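Local coordinates for GCN5-related N-acetyltransferase (Streptococcus suis, PDB 3G3S), which probably transfers an acetyl group from acetyl-CoA to an amine of a substrate not yet identified, at residues C163-A175 against D190-C204. Residues are numbered along the deposited sequence; the frame is centred on the assembly and turned at random. Where two conformers were deposited one is given.
Sequences CVILHKGQVVSGA and DTREDYRGLGLAKAC
The loop from Arg192 to Gly199, whose Arg-Gly-Leu-Gly run resembles the pyrophosphate-binding loop of GNAT acetyltransferases, rests against the bulged strand 170-175 through Val172, Arg192 and Tyr195. Val172 and Ser173 sit opposite the single Ile165, making a classic beta bulge. Before the loop departs, Gly174 and Asp190 form an antiparallel hydrogen-bonded pair, and Arg192 N adds a 2.8 Å bond to Val172 O. The neighbouring non-hydrogen-bonded pair, Ser173 and Thr191, joins its hydroxyls on the helix-facing side, Ser173 OG to Thr191 OG1 at 2.8 Å; with chi1 at -173° the serine OG turns away from its backbone N and toward Thr191.

Val172 CG1 serves two flat groups: it lies over a face of the Tyr195 ring, 3.7 Å from the centroid in a CH-pi contact, and over the centre of one face of the Arg192 guanidinium. That guanidinium is held at its edge as well. Arg192 NH1 reaches Gln170 OE1 in the carbonyl plane (2.7 Å), NH2 adds a weak bond to the same oxygen, and NE and NH2 grip the Asp194 carboxylate side-on, one nitrogen to each oxygen. Together these bonds should fix the group's rotation. Tyr195 OH lies 2.5 Å from His167 ND1, near the imidazole plane, a hydrogen bond whose extreme shortness is doubtful; the two rings are inclined at 69°. A water links the same hydroxyl to His167 O.

Deeper in, Ile165 CD1 packs 4.0 Å from Leu200 CB, and Val172 CG2 touches Leu200 CD1. Cys204 CB lies 3.9 Å from Ala175 CB and 4.0 Å from Cys163 SG. Helix 200-214 thus covers hairpin strands 162-167 and 170-181 on this side, where Cys204 also touches Met126 of strand 125-128. Helix 131-139 packs on Val164 and Val171, while Phe124 stacks on His167.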
ATOM      1  N   CYS A 163      -7.902 -22.903  -3.986  1.00 29.54           N
ATOM      2  CA  CYS A 163      -8.035 -24.204  -4.603  1.00 28.96           C
ATOM      3  C   CYS A 163      -9.089 -25.066  -3.885  1.00 26.65           C
ATOM      4  O   CYS A 163      -9.392 -24.878  -2.703  1.00 24.61           O
ATOM      5  CB  CYS A 163      -6.688 -24.899  -4.683  1.00 30.83           C
ATOM      6  SG  CYS A 163      -6.086 -25.403  -3.184  1.00 38.55           S
ATOM      7  N   VAL A 164      -9.638 -26.003  -4.647  1.00 26.68           N
ATOM      8  CA  VAL A 164     -10.712 -26.867  -4.223  1.00 25.18           C
ATOM      9  C   VAL A 164     -10.435 -28.322  -4.531  1.00 25.41           C
ATOM     10  O   VAL A 164      -9.636 -28.631  -5.402  1.00 24.73           O
ATOM     11  CB  VAL A 164     -12.031 -26.465  -4.927  1.00 29.26           C
ATOM     12  CG1 VAL A 164     -12.442 -25.121  -4.461  1.00 18.57           C
ATOM     13  CG2 VAL A 164     -11.877 -26.467  -6.434  1.00 27.51           C
ATOM     14  N   ILE A 165     -11.099 -29.187  -3.784  1.00 25.26           N
ATOM     15  CA  ILE A 165     -11.019 -30.625  -3.967  1.00 26.35           C
ATOM     16  C   ILE A 165     -12.392 -31.067  -4.493  1.00 27.42           C
ATOM     17  O   ILE A 165     -13.437 -30.651  -3.974  1.00 25.12           O
ATOM     18  CB  ILE A 165     -10.619 -31.346  -2.675  1.00 25.98           C
ATOM     19  CG1 ILE A 165      -9.109 -31.214  -2.443  1.00 28.61           C
ATOM     20  CG2 ILE A 165     -10.984 -32.838  -2.752  1.00 26.54           C
ATOM     21  CD1 ILE A 165      -8.662 -31.601  -1.038  1.00 32.28           C
ATOM     22  N   LEU A 166     -12.388 -31.847  -5.563  1.00 26.38           N
ATOM     23  CA  LEU A 166     -13.610 -32.354  -6.144  1.00 28.67           C
ATOM     24  C   LEU A 166     -13.729 -33.858  -5.936  1.00 31.15           C
ATOM     25  O   LEU A 166     -12.733 -34.568  -5.890  1.00 27.53           O
ATOM     26  CB  LEU A 166     -13.660 -32.067  -7.644  1.00 30.76           C
ATOM     27  CG  LEU A 166     -14.020 -30.704  -8.234  1.00 29.77           C
ATOM     28  CD1 LEU A 166     -13.248 -29.600  -7.576  1.00 39.61           C
ATOM     29  CD2 LEU A 166     -13.737 -30.760  -9.711  1.00 35.42           C
ATOM     30  N   HIS A 167     -14.949 -34.348  -5.823  1.00 30.39           N
ATOM     31  CA  HIS A 167     -15.171 -35.786  -5.721  1.00 32.82           C
ATOM     32  C   HIS A 167     -16.486 -36.078  -6.389  1.00 32.92           C
ATOM     33  O   HIS A 167     -17.463 -35.407  -6.100  1.00 28.71           O
ATOM     34  CB  HIS A 167     -15.209 -36.204  -4.280  1.00 34.15           C
ATOM     35  CG  HIS A 167     -15.270 -37.679  -4.087  1.00 35.90           C
ATOM     36  ND1 HIS A 167     -16.370 -38.315  -3.563  1.00 31.80           N
ATOM     37  CD2 HIS A 167     -14.359 -38.645  -4.345  1.00 32.02           C
ATOM     38  CE1 HIS A 167     -16.127 -39.612  -3.495  1.00 42.59           C
ATOM     39  NE2 HIS A 167     -14.915 -39.839  -3.966  1.00 31.10           N
ATOM     40  N   LYS A 168     -16.510 -37.039  -7.306  1.00 34.06           N
ATOM     41  CA  LYS A 168     -17.740 -37.346  -8.070  1.00 35.47           C
ATOM     42  C   LYS A 168     -18.295 -36.093  -8.738  1.00 32.00           C
ATOM     43  O   LYS A 168     -19.506 -35.907  -8.821  1.00 32.80           O
ATOM     44  CB  LYS A 168     -18.824 -37.968  -7.179  1.00 37.02           C
ATOM     45  CG  LYS A 168     -18.399 -39.204  -6.392  1.00 43.61           C
ATOM     46  CD  LYS A 168     -17.869 -40.300  -7.295  1.00 54.67           C
ATOM     47  CE  LYS A 168     -17.919 -41.667  -6.615  1.00 64.00           C
ATOM     48  NZ  LYS A 168     -19.330 -42.195  -6.465  1.00 68.04           N
ATOM     49  N   GLY A 169     -17.394 -35.223  -9.169  1.00 28.74           N
ATOM     50  CA  GLY A 169     -17.747 -33.992  -9.806  1.00 26.93           C
ATOM     51  C   GLY A 169     -18.253 -32.853  -8.939  1.00 28.27           C
ATOM     52  O   GLY A 169     -18.615 -31.827  -9.479  1.00 29.77           O
ATOM     53  N   GLN A 170     -18.250 -33.001  -7.618  1.00 25.77           N
ATOM     54  CA  GLN A 170     -18.713 -31.945  -6.731  1.00 24.03           C
ATOM     55  C   GLN A 170     -17.545 -31.395  -5.927  1.00 24.31           C
ATOM     56  O   GLN A 170     -16.572 -32.114  -5.641  1.00 25.43           O
ATOM     57  CB  GLN A 170     -19.766 -32.490  -5.758  1.00 23.72           C
ATOM     58  CG  GLN A 170     -20.934 -33.161  -6.423  1.00 29.14           C
ATOM     59  CD  GLN A 170     -21.938 -33.794  -5.434  1.00 44.28           C
ATOM     60  OE1 GLN A 170     -22.188 -33.266  -4.340  1.00 41.16           O
ATOM     61  NE2 GLN A 170     -22.523 -34.925  -5.834  1.00 34.51           N
ATOM     62  N   VAL A 171     -17.598 -30.103  -5.640  1.00 23.30           N
ATOM     63  CA  VAL A 171     -16.644 -29.458  -4.785  1.00 23.95           C
ATOM     64  C   VAL A 171     -17.009 -29.917  -3.392  1.00 24.25           C
ATOM     65  O   VAL A 171     -18.151 -29.735  -2.957  1.00 25.98           O
ATOM     66  CB  VAL A 171     -16.714 -27.923  -4.878  1.00 21.49           C
ATOM     67  CG1 VAL A 171     -15.874 -27.276  -3.767  1.00 18.53           C
ATOM     68  CG2 VAL A 171     -16.264 -27.480  -6.271  1.00 23.63           C
ATOM     69  N   VAL A 172     -16.046 -30.541  -2.715  1.00 26.42           N
ATOM     70  CA  VAL A 172     -16.254 -31.049  -1.355  1.00 25.27           C
ATOM     71  C   VAL A 172     -15.344 -30.414  -0.296  1.00 25.07           C
ATOM     72  O   VAL A 172     -15.562 -30.628   0.890  1.00 24.57           O
ATOM     73  CB  VAL A 172     -16.134 -32.588  -1.335  1.00 28.68           C
ATOM     74  CG1 VAL A 172     -17.171 -33.203  -2.278  1.00 22.99           C
ATOM     75  CG2 VAL A 172     -14.729 -33.037  -1.701  1.00 22.78           C
ATOM     76  N   SER A 173     -14.317 -29.668  -0.710  1.00 25.48           N
ATOM     77  CA  SER A 173     -13.436 -28.997   0.230  1.00 24.38           C
ATOM     78  C   SER A 173     -12.671 -27.928  -0.532  1.00 24.17           C
ATOM     79  O   SER A 173     -12.586 -27.973  -1.778  1.00 21.39           O
ATOM     80  CB  SER A 173     -12.463 -29.994   0.906  1.00 27.01           C
ATOM     81  OG  SER A 173     -11.746 -29.316   1.931  1.00 27.90           O
ATOM     82  N   GLY A 174     -12.130 -26.956   0.203  1.00 23.48           N
ATOM     83  CA  GLY A 174     -11.393 -25.872  -0.414  1.00 22.58           C
ATOM     84  C   GLY A 174     -10.650 -25.019   0.590  1.00 22.97           C
ATOM     85  O   GLY A 174     -11.005 -24.954   1.802  1.00 23.98           O
ATOM     86  N   ALA A 175      -9.569 -24.419   0.094  1.00 22.46           N
ATOM     87  CA  ALA A 175      -8.730 -23.506   0.867  1.00 23.50           C
ATOM     88  C   ALA A 175      -8.534 -22.318  -0.032  1.00 24.23           C
ATOM     89  O   ALA A 175      -8.045 -22.464  -1.152  1.00 22.91           O
ATOM     90  CB  ALA A 175      -7.405 -24.121   1.219  1.00 25.77           C
ATOM     91  N   ASP A 190     -12.600 -24.720   4.200  1.00 28.20           N
ATOM     92  CA  ASP A 190     -13.926 -25.293   4.426  1.00 29.78           C
ATOM     93  C   ASP A 190     -14.030 -26.704   3.825  1.00 30.39           C
ATOM     94  O   ASP A 190     -13.463 -26.958   2.752  1.00 28.48           O
ATOM     95  CB  ASP A 190     -14.971 -24.420   3.752  1.00 31.19           C
ATOM     96  CG  ASP A 190     -15.171 -23.067   4.437  1.00 40.21           C
ATOM     97  OD1 ASP A 190     -15.622 -23.070   5.599  1.00 50.65           O
ATOM     98  OD2 ASP A 190     -14.963 -22.006   3.788  1.00 34.50           O
ATOM     99  N   THR A 191     -14.741 -27.606   4.507  1.00 26.45           N
ATOM    100  CA  THR A 191     -15.012 -28.932   4.002  1.00 27.64           C
ATOM    101  C   THR A 191     -16.484 -29.243   4.155  1.00 29.39           C
ATOM    102  O   THR A 191     -17.073 -28.960   5.189  1.00 27.75           O
ATOM    103  CB  THR A 191     -14.193 -29.962   4.729  1.00 30.42           C
ATOM    104  OG1 THR A 191     -12.813 -29.629   4.549  1.00 29.90           O
ATOM    105  CG2 THR A 191     -14.465 -31.383   4.191  1.00 26.61           C
ATOM    106  N   ARG A 192     -17.083 -29.850   3.135  1.00 28.28           N
ATOM    107  CA  ARG A 192     -18.496 -30.147   3.190  1.00 28.57           C
ATOM    108  C   ARG A 192     -18.728 -31.194   4.302  1.00 29.33           C
ATOM    109  O   ARG A 192     -17.920 -32.098   4.487  1.00 29.08           O
ATOM    110  CB  ARG A 192     -18.989 -30.564   1.812  1.00 25.98           C
ATOM    111  CG  ARG A 192     -20.445 -30.314   1.663  1.00 24.27           C
ATOM    112  CD  ARG A 192     -20.904 -30.631   0.288  1.00 28.92           C
ATOM    113  NE  ARG A 192     -20.882 -32.057  -0.023  1.00 29.93           N
ATOM    114  CZ  ARG A 192     -21.156 -32.547  -1.229  1.00 31.99           C
ATOM    115  NH1 ARG A 192     -21.380 -31.727  -2.227  1.00 31.55           N
ATOM    116  NH2 ARG A 192     -21.137 -33.859  -1.445  1.00 35.69           N
ATOM    117  N   GLU A 193     -19.804 -31.042   5.062  1.00 31.49           N
ATOM    118  CA  GLU A 193     -20.054 -31.885   6.266  1.00 32.77           C
ATOM    119  C   GLU A 193     -19.857 -33.373   6.043  1.00 35.02           C
ATOM    120  O   GLU A 193     -19.174 -34.057   6.822  1.00 34.18           O
ATOM    121  CB  GLU A 193     -21.467 -31.628   6.807  1.00 34.99           C
ATOM    122  N   ASP A 194     -20.410 -33.860   4.935  1.00 34.61           N
ATOM    123  CA  ASP A 194     -20.331 -35.277   4.594  1.00 33.67           C
ATOM    124  C   ASP A 194     -18.939 -35.761   4.207  1.00 33.32           C
ATOM    125  O   ASP A 194     -18.735 -36.959   4.112  1.00 36.84           O
ATOM    126  CB  ASP A 194     -21.361 -35.645   3.500  1.00 33.67           C
ATOM    127  CG  ASP A 194     -21.216 -34.836   2.232  1.00 37.71           C
ATOM    128  OD1 ASP A 194     -20.795 -33.650   2.278  1.00 36.00           O
ATOM    129  OD2 ASP A 194     -21.568 -35.393   1.175  1.00 37.09           O
ATOM    130  N   TYR A 195     -17.993 -34.850   3.994  1.00 31.87           N
ATOM    131  CA  TYR A 195     -16.622 -35.213   3.670  1.00 33.79           C
ATOM    132  C   TYR A 195     -15.605 -34.842   4.749  1.00 34.94           C
ATOM    133  O   TYR A 195     -14.400 -34.962   4.526  1.00 33.03           O
ATOM    134  CB  TYR A 195     -16.247 -34.564   2.355  1.00 34.41           C
ATOM    135  CG  TYR A 195     -16.758 -35.340   1.182  1.00 35.88           C
ATOM    136  CD1 TYR A 195     -18.056 -35.159   0.720  1.00 37.95           C
ATOM    137  CD2 TYR A 195     -15.945 -36.276   0.549  1.00 34.95           C
ATOM    138  CE1 TYR A 195     -18.531 -35.876  -0.353  1.00 36.17           C
ATOM    139  CE2 TYR A 195     -16.407 -36.994  -0.530  1.00 43.37           C
ATOM    140  CZ  TYR A 195     -17.713 -36.796  -0.983  1.00 41.75           C
ATOM    141  OH  TYR A 195     -18.202 -37.484  -2.083  1.00 40.13           O
ATOM    142  N   ARG A 196     -16.089 -34.422   5.917  1.00 36.56           N
ATOM    143  CA  ARG A 196     -15.189 -34.069   7.013  1.00 40.05           C
ATOM    144  C   ARG A 196     -14.534 -35.305   7.601  1.00 42.74           C
ATOM    145  O   ARG A 196     -15.011 -36.445   7.417  1.00 42.43           O
ATOM    146  CB  ARG A 196     -15.908 -33.268   8.086  1.00 40.64           C
ATOM    147  CG  ARG A 196     -16.147 -31.839   7.644  1.00 48.58           C
ATOM    148  CD  ARG A 196     -17.014 -31.049   8.602  1.00 54.90           C
ATOM    149  NE  ARG A 196     -17.308 -29.732   8.034  1.00 59.98           N
ATOM    150  CZ  ARG A 196     -18.280 -28.916   8.446  1.00 63.37           C
ATOM    151  NH1 ARG A 196     -19.083 -29.244   9.456  1.00 70.04           N
ATOM    152  NH2 ARG A 196     -18.463 -27.752   7.832  1.00 67.09           N
ATOM    153  N   GLY A 197     -13.415 -35.071   8.279  1.00 44.04           N
ATOM    154  CA  GLY A 197     -12.639 -36.139   8.883  1.00 43.33           C
ATOM    155  C   GLY A 197     -11.847 -36.997   7.919  1.00 42.06           C
ATOM    156  O   GLY A 197     -11.473 -38.103   8.275  1.00 45.71           O
ATOM    157  N   LEU A 198     -11.566 -36.510   6.716  1.00 39.75           N
ATOM    158  CA  LEU A 198     -10.794 -37.284   5.744  1.00 38.90           C
ATOM    159  C   LEU A 198      -9.474 -36.631   5.375  1.00 38.41           C
ATOM    160  O   LEU A 198      -8.779 -37.103   4.473  1.00 40.46           O
ATOM    161  CB  LEU A 198     -11.610 -37.499   4.469  1.00 40.40           C
ATOM    162  CG  LEU A 198     -13.031 -38.050   4.645  1.00 43.47           C
ATOM    163  CD1 LEU A 198     -13.637 -38.210   3.256  1.00 42.00           C
ATOM    164  CD2 LEU A 198     -13.084 -39.364   5.421  1.00 41.22           C
ATOM    165  N   GLY A 199      -9.116 -35.542   6.049  1.00 39.00           N
ATOM    166  CA  GLY A 199      -7.839 -34.856   5.780  1.00 36.67           C
ATOM    167  C   GLY A 199      -7.820 -34.025   4.514  1.00 34.18           C
ATOM    168  O   GLY A 199      -6.753 -33.669   4.021  1.00 33.66           O
ATOM    169  N   LEU A 200      -9.006 -33.712   3.988  1.00 30.42           N
ATOM    170  CA  LEU A 200      -9.097 -32.921   2.791  1.00 27.89           C
ATOM    171  C   LEU A 200      -8.668 -31.463   3.030  1.00 26.94           C
ATOM    172  O   LEU A 200      -7.970 -30.870   2.201  1.00 26.16           O
ATOM    173  CB  LEU A 200     -10.512 -32.997   2.216  1.00 29.02           C
ATOM    174  CG  LEU A 200     -11.023 -34.393   1.805  1.00 32.41           C
ATOM    175  CD1 LEU A 200     -12.360 -34.296   1.115  1.00 26.61           C
ATOM    176  CD2 LEU A 200     -10.052 -35.154   0.913  1.00 29.18           C
ATOM    177  N   ALA A 201      -9.108 -30.884   4.141  1.00 29.03           N
ATOM    178  CA  ALA A 201      -8.761 -29.496   4.494  1.00 31.08           C
ATOM    179  C   ALA A 201      -7.242 -29.249   4.492  1.00 31.57           C
ATOM    180  O   ALA A 201      -6.748 -28.269   3.941  1.00 31.23           O
ATOM    181  CB  ALA A 201      -9.354 -29.149   5.874  1.00 32.07           C
ATOM    182  N   LYS A 202      -6.534 -30.198   5.086  1.00 33.20           N
ATOM    183  CA  LYS A 202      -5.088 -30.223   5.240  1.00 34.07           C
ATOM    184  C   LYS A 202      -4.388 -30.279   3.875  1.00 33.08           C
ATOM    185  O   LYS A 202      -3.404 -29.593   3.645  1.00 31.96           O
ATOM    186  CB  LYS A 202      -4.785 -31.451   6.097  1.00 33.96           C
ATOM    187  CG  LYS A 202      -3.398 -31.670   6.588  1.00 42.21           C
ATOM    188  CD  LYS A 202      -3.343 -32.977   7.443  1.00 46.07           C
ATOM    189  CE  LYS A 202      -3.529 -34.268   6.602  1.00 54.41           C
ATOM    190  NZ  LYS A 202      -3.861 -35.514   7.386  1.00 58.01           N
ATOM    191  N   ALA A 203      -4.924 -31.080   2.960  1.00 32.55           N
ATOM    192  CA  ALA A 203      -4.369 -31.182   1.628  1.00 29.41           C
ATOM    193  C   ALA A 203      -4.548 -29.889   0.827  1.00 27.82           C
ATOM    194  O   ALA A 203      -3.610 -29.445   0.164  1.00 28.51           O
ATOM    195  CB  ALA A 203      -4.999 -32.377   0.872  1.00 30.11           C
ATOM    196  N   CYS A 204      -5.743 -29.300   0.838  0.60 26.31           N
ATOM    197  CA  CYS A 204      -5.942 -28.063   0.077  0.60 25.95           C
ATOM    198  C   CYS A 204      -5.271 -26.863   0.755  0.60 24.16           C
ATOM    199  O   CYS A 204      -4.907 -25.921   0.069  0.60 23.81           O
ATOM    200  CB  CYS A 204      -7.439 -27.795  -0.221  0.60 25.54           C
ATOM    201  SG  CYS A 204      -8.563 -27.883   1.167  0.60 26.83           S
TER
HETATM  202  O   HOH W   1     -19.248 -35.643  -3.872  1.00 36.08           O
HETATM  203  O   HOH W   2     -20.585 -28.722  -2.690  1.00 30.69           O